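Local structure of hypothetical protein PA3499 (Pseudomonas aeruginosa, 2IG8) at residues 30-39 with 59-68. The protein is of unknown function but belongs to the YjgF-like clan, in the endoribonuclease L-PSP family, and forms a three-chain assembly. Numbering follows the deposited sequence.
Sequences LVMSGMTAHP and VVLGKVKALL
Leu67 pushes its CD1 methyl between two methionines of strand 29-36, 4.0 Å from Met32 CG and 4.0 Å from Met35 SD. Met35 meets it tip to tip, its chain folded at chi2 (-69°) and again at chi3, while Met32 runs alongside it, pointing the other way, and lays its sulfur across Val64 CG1. Toward the start of the strand, Leu30 CD2 packs on Leu68 CD2 at 3.7 Å; at the far end Ala37 CB sits against Val59 CG1. Val60 spreads its two methyls along the backbone here, CG1 3.4 Å from Met35 O and CG2 3.5 Å from Thr36 C. This is the 59-68 part of helix 53-70 lying on one face of the mixed sheet of a YjgF-like fold, its axis running at 141° to that of strand 30-32; across Ser33 and Gly34, the strand also meets a second subunit. The polar contacts gather around Lys63. Its chain, straight from CG outward, runs out past Met35 to put Lys63 NZ 2.8 Å from Thr36 O, a hydrogen bond with the donor tilted 22° from the carbonyl plane. His38 O lies 2.6 Å from Lys63 NZ. Thr36 OG1 in turn accepts from His38 N at 3.3 Å, closing an ST turn.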
ATOM      1  N   LEU B  30      14.262   4.559  -0.052  1.00 22.53           N
ATOM      2  CA  LEU B  30      14.324   3.837  -1.342  1.00 22.10           C
ATOM      3  C   LEU B  30      12.933   3.387  -1.745  1.00 21.52           C
ATOM      4  O   LEU B  30      12.386   2.436  -1.197  1.00 22.78           O
ATOM      5  CB  LEU B  30      15.259   2.645  -1.299  1.00 22.55           C
ATOM      6  CG  LEU B  30      15.578   2.054  -2.686  1.00 22.85           C
ATOM      7  CD1 LEU B  30      16.242   3.089  -3.584  1.00 22.32           C
ATOM      8  CD2 LEU B  30      16.455   0.799  -2.524  1.00 21.31           C
ATOM      9  N   VAL B  31      12.352   4.120  -2.669  1.00 20.62           N
ATOM     10  CA  VAL B  31      11.023   3.843  -3.171  1.00 20.56           C
ATOM     11  C   VAL B  31      11.184   2.853  -4.306  1.00 19.89           C
ATOM     12  O   VAL B  31      11.959   3.091  -5.234  1.00 20.91           O
ATOM     13  CB  VAL B  31      10.342   5.123  -3.682  1.00 20.42           C
ATOM     14  CG1 VAL B  31       8.943   4.812  -4.227  1.00 21.83           C
ATOM     15  CG2 VAL B  31      10.305   6.220  -2.579  1.00 20.73           C
ATOM     16  N   MET B  32      10.452   1.752  -4.236  1.00 19.33           N
ATOM     17  CA  MET B  32      10.605   0.671  -5.176  1.00 18.99           C
ATOM     18  C   MET B  32       9.275   0.283  -5.771  1.00 19.56           C
ATOM     19  O   MET B  32       8.253   0.277  -5.079  1.00 20.67           O
ATOM     20  CB  MET B  32      11.200  -0.568  -4.459  1.00 18.50           C
ATOM     21  CG  MET B  32      12.655  -0.403  -3.994  1.00 18.64           C
ATOM     22  SD  MET B  32      13.334  -1.803  -3.007  1.00 13.77           S
ATOM     23  CE  MET B  32      12.961  -1.162  -1.363  1.00 16.17           C
ATOM     24  N   SER B  33       9.301  -0.100  -7.039  1.00 19.62           N
ATOM     25  CA  SER B  33       8.165  -0.732  -7.667  1.00 19.34           C
ATOM     26  C   SER B  33       7.965  -2.127  -7.128  1.00 19.99           C
ATOM     27  O   SER B  33       8.881  -2.746  -6.582  1.00 18.49           O
ATOM     28  CB  SER B  33       8.361  -0.805  -9.199  1.00 20.20           C
ATOM     29  OG  SER B  33       8.188   0.484  -9.792  1.00 19.17           O
ATOM     30  N   GLY B  34       6.762  -2.643  -7.329  1.00 20.93           N
ATOM     31  CA  GLY B  34       6.461  -4.012  -6.981  1.00 21.23           C
ATOM     32  C   GLY B  34       7.344  -4.944  -7.780  1.00 21.05           C
ATOM     33  O   GLY B  34       7.538  -4.754  -8.992  1.00 22.11           O
ATOM     34  N   MET B  35       7.905  -5.924  -7.093  1.00 21.18           N
ATOM     35  CA  MET B  35       8.812  -6.882  -7.704  1.00 20.91           C
ATOM     36  C   MET B  35       8.183  -8.274  -7.826  1.00 20.78           C
ATOM     37  O   MET B  35       7.428  -8.718  -6.958  1.00 20.04           O
ATOM     38  CB  MET B  35      10.125  -6.936  -6.915  1.00 20.77           C
ATOM     39  CG  MET B  35      11.039  -5.685  -7.100  1.00 21.48           C
ATOM     40  SD  MET B  35      11.794  -5.487  -8.736  1.00 15.76           S
ATOM     41  CE  MET B  35      10.965  -3.957  -9.271  1.00 20.56           C
ATOM     42  N   THR B  36       8.492  -8.946  -8.937  1.00 20.52           N
ATOM     43  CA  THR B  36       7.983 -10.270  -9.227  1.00 20.11           C
ATOM     44  C   THR B  36       9.145 -11.161  -9.695  1.00 20.29           C
ATOM     45  O   THR B  36      10.259 -10.668  -9.976  1.00 19.25           O
ATOM     46  CB  THR B  36       6.927 -10.268 -10.339  1.00 20.99           C
ATOM     47  OG1 THR B  36       7.581 -10.134 -11.604  1.00 19.71           O
ATOM     48  CG2 THR B  36       5.887  -9.152 -10.161  1.00 20.13           C
ATOM     49  N   ALA B  37       8.868 -12.462  -9.809  1.00 18.86           N
ATOM     50  CA  ALA B  37       9.877 -13.417 -10.218  1.00 18.84           C
ATOM     51  C   ALA B  37       9.949 -13.608 -11.756  1.00 18.01           C
ATOM     52  O   ALA B  37      10.639 -14.479 -12.235  1.00 18.25           O
ATOM     53  CB  ALA B  37       9.675 -14.771  -9.479  1.00 17.60           C
ATOM     54  N   HIS B  38       9.261 -12.768 -12.517  1.00 18.42           N
ATOM     55  CA  HIS B  38       9.367 -12.752 -13.982  1.00 18.93           C
ATOM     56  C   HIS B  38      10.642 -11.968 -14.365  1.00 19.15           C
ATOM     57  O   HIS B  38      10.907 -10.923 -13.792  1.00 19.65           O
ATOM     58  CB  HIS B  38       8.136 -12.065 -14.581  1.00 19.14           C
ATOM     59  CG  HIS B  38       8.105 -12.057 -16.081  1.00 18.97           C
ATOM     60  ND1 HIS B  38       8.483 -10.962 -16.821  1.00 24.39           N
ATOM     61  CD2 HIS B  38       7.754 -13.009 -16.974  1.00 20.64           C
ATOM     62  CE1 HIS B  38       8.365 -11.239 -18.111  1.00 21.43           C
ATOM     63  NE2 HIS B  38       7.937 -12.480 -18.233  1.00 21.56           N
ATOM     64  N   PRO B  39      11.378 -12.407 -15.390  1.00 18.85           N
ATOM     65  CA  PRO B  39      11.154 -13.529 -16.327  1.00 18.05           C
ATOM     66  C   PRO B  39      11.644 -14.914 -15.942  1.00 17.34           C
ATOM     67  O   PRO B  39      11.409 -15.847 -16.708  1.00 17.62           O
ATOM     68  CB  PRO B  39      11.863 -13.047 -17.594  1.00 17.70           C
ATOM     69  CG  PRO B  39      13.029 -12.248 -17.078  1.00 17.41           C
ATOM     70  CD  PRO B  39      12.520 -11.565 -15.817  1.00 18.37           C
ATOM     71  N   VAL B  59      13.176 -15.291  -5.161  1.00 18.32           N
ATOM     72  CA  VAL B  59      13.611 -14.526  -6.319  1.00 18.76           C
ATOM     73  C   VAL B  59      13.210 -13.062  -6.170  1.00 18.45           C
ATOM     74  O   VAL B  59      14.030 -12.176  -6.427  1.00 18.09           O
ATOM     75  CB  VAL B  59      13.055 -15.108  -7.657  1.00 19.04           C
ATOM     76  CG1 VAL B  59      13.242 -14.111  -8.824  1.00 20.21           C
ATOM     77  CG2 VAL B  59      13.692 -16.496  -7.942  1.00 19.36           C
ATOM     78  N   VAL B  60      11.968 -12.819  -5.740  1.00 18.73           N
ATOM     79  CA  VAL B  60      11.454 -11.475  -5.529  1.00 18.94           C
ATOM     80  C   VAL B  60      12.281 -10.739  -4.486  1.00 19.25           C
ATOM     81  O   VAL B  60      12.748  -9.633  -4.751  1.00 19.38           O
ATOM     82  CB  VAL B  60       9.949 -11.474  -5.116  1.00 19.29           C
ATOM     83  CG1 VAL B  60       9.496 -10.072  -4.603  1.00 18.58           C
ATOM     84  CG2 VAL B  60       9.085 -11.888  -6.313  1.00 18.20           C
ATOM     85  N   LEU B  61      12.488 -11.367  -3.318  1.00 19.71           N
ATOM     86  CA  LEU B  61      13.319 -10.764  -2.276  1.00 19.90           C
ATOM     87  C   LEU B  61      14.768 -10.511  -2.751  1.00 20.09           C
ATOM     88  O   LEU B  61      15.341  -9.477  -2.436  1.00 19.05           O
ATOM     89  CB  LEU B  61      13.264 -11.592  -0.963  1.00 20.40           C
ATOM     90  CG  LEU B  61      11.884 -11.609  -0.265  1.00 20.98           C
ATOM     91  CD1 LEU B  61      11.803 -12.708   0.825  1.00 23.25           C
ATOM     92  CD2 LEU B  61      11.527 -10.195   0.309  1.00 22.29           C
ATOM     93  N   GLY B  62      15.337 -11.416  -3.558  1.00 20.65           N
ATOM     94  CA  GLY B  62      16.635 -11.165  -4.227  1.00 20.72           C
ATOM     95  C   GLY B  62      16.648  -9.930  -5.113  1.00 20.95           C
ATOM     96  O   GLY B  62      17.646  -9.207  -5.164  1.00 20.51           O
ATOM     97  N   LYS B  63      15.551  -9.678  -5.827  1.00 20.66           N
ATOM     98  CA  LYS B  63      15.431  -8.461  -6.629  1.00 21.20           C
ATOM     99  C   LYS B  63      15.420  -7.192  -5.748  1.00 21.55           C
ATOM    100  O   LYS B  63      16.151  -6.236  -6.014  1.00 21.66           O
ATOM    101  CB  LYS B  63      14.200  -8.521  -7.529  1.00 21.19           C
ATOM    102  CG  LYS B  63      14.367  -9.540  -8.653  1.00 21.68           C
ATOM    103  CD  LYS B  63      13.225  -9.497  -9.667  1.00 22.20           C
ATOM    104  CE  LYS B  63      13.476 -10.537 -10.755  1.00 25.32           C
ATOM    105  NZ  LYS B  63      12.414 -10.535 -11.703  1.00 29.25           N
ATOM    106  N   VAL B  64      14.609  -7.223  -4.696  1.00 21.17           N
ATOM    107  CA  VAL B  64      14.601  -6.144  -3.704  1.00 20.61           C
ATOM    108  C   VAL B  64      16.020  -5.880  -3.179  1.00 20.84           C
ATOM    109  O   VAL B  64      16.463  -4.735  -3.120  1.00 21.80           O
ATOM    110  CB  VAL B  64      13.629  -6.467  -2.557  1.00 19.95           C
ATOM    111  CG1 VAL B  64      13.769  -5.432  -1.414  1.00 18.46           C
ATOM    112  CG2 VAL B  64      12.187  -6.528  -3.113  1.00 18.49           C
ATOM    113  N   LYS B  65      16.741  -6.939  -2.828  1.00 21.21           N
ATOM    114  CA  LYS B  65      18.122  -6.796  -2.369  1.00 21.23           C
ATOM    115  C   LYS B  65      19.060  -6.178  -3.405  1.00 20.85           C
ATOM    116  O   LYS B  65      19.948  -5.389  -3.053  1.00 18.98           O
ATOM    117  CB  LYS B  65      18.636  -8.151  -1.922  1.00 21.27           C
ATOM    118  CG  LYS B  65      20.083  -8.163  -1.518  1.00 22.31           C
ATOM    119  CD  LYS B  65      20.351  -9.398  -0.699  1.00 25.06           C
ATOM    120  CE  LYS B  65      21.631 -10.066  -1.050  1.00 29.82           C
ATOM    121  NZ  LYS B  65      22.800  -9.277  -0.722  1.00 32.38           N
ATOM    122  N   ALA B  66      18.872  -6.553  -4.673  1.00 20.28           N
ATOM    123  CA  ALA B  66      19.622  -5.971  -5.771  1.00 21.11           C
ATOM    124  C   ALA B  66      19.377  -4.471  -5.863  1.00 20.71           C
ATOM    125  O   ALA B  66      20.328  -3.697  -6.011  1.00 20.72           O
ATOM    126  CB  ALA B  66      19.282  -6.682  -7.124  1.00 20.84           C
ATOM    127  N   LEU B  67      18.123  -4.052  -5.725  1.00 20.66           N
ATOM    128  CA  LEU B  67      17.799  -2.625  -5.738  1.00 20.97           C
ATOM    129  C   LEU B  67      18.439  -1.910  -4.544  1.00 21.10           C
ATOM    130  O   LEU B  67      19.061  -0.851  -4.709  1.00 21.01           O
ATOM    131  CB  LEU B  67      16.287  -2.389  -5.768  1.00 20.56           C
ATOM    132  CG  LEU B  67      15.544  -2.874  -7.016  1.00 20.80           C
ATOM    133  CD1 LEU B  67      14.017  -2.842  -6.798  1.00 21.50           C
ATOM    134  CD2 LEU B  67      15.968  -2.109  -8.247  1.00 21.55           C
ATOM    135  N   LEU B  68      18.304  -2.502  -3.356  1.00 21.53           N
ATOM    136  CA  LEU B  68      18.907  -1.943  -2.138  1.00 21.86           C
ATOM    137  C   LEU B  68      20.408  -1.752  -2.296  1.00 21.94           C
ATOM    138  O   LEU B  68      20.946  -0.694  -1.962  1.00 21.39           O
ATOM    139  CB  LEU B  68      18.638  -2.841  -0.935  1.00 21.61           C
ATOM    140  CG  LEU B  68      17.230  -2.783  -0.342  1.00 22.16           C
ATOM    141  CD1 LEU B  68      16.936  -4.007   0.543  1.00 24.45           C
ATOM    142  CD2 LEU B  68      17.009  -1.447   0.418  1.00 23.60           C
TER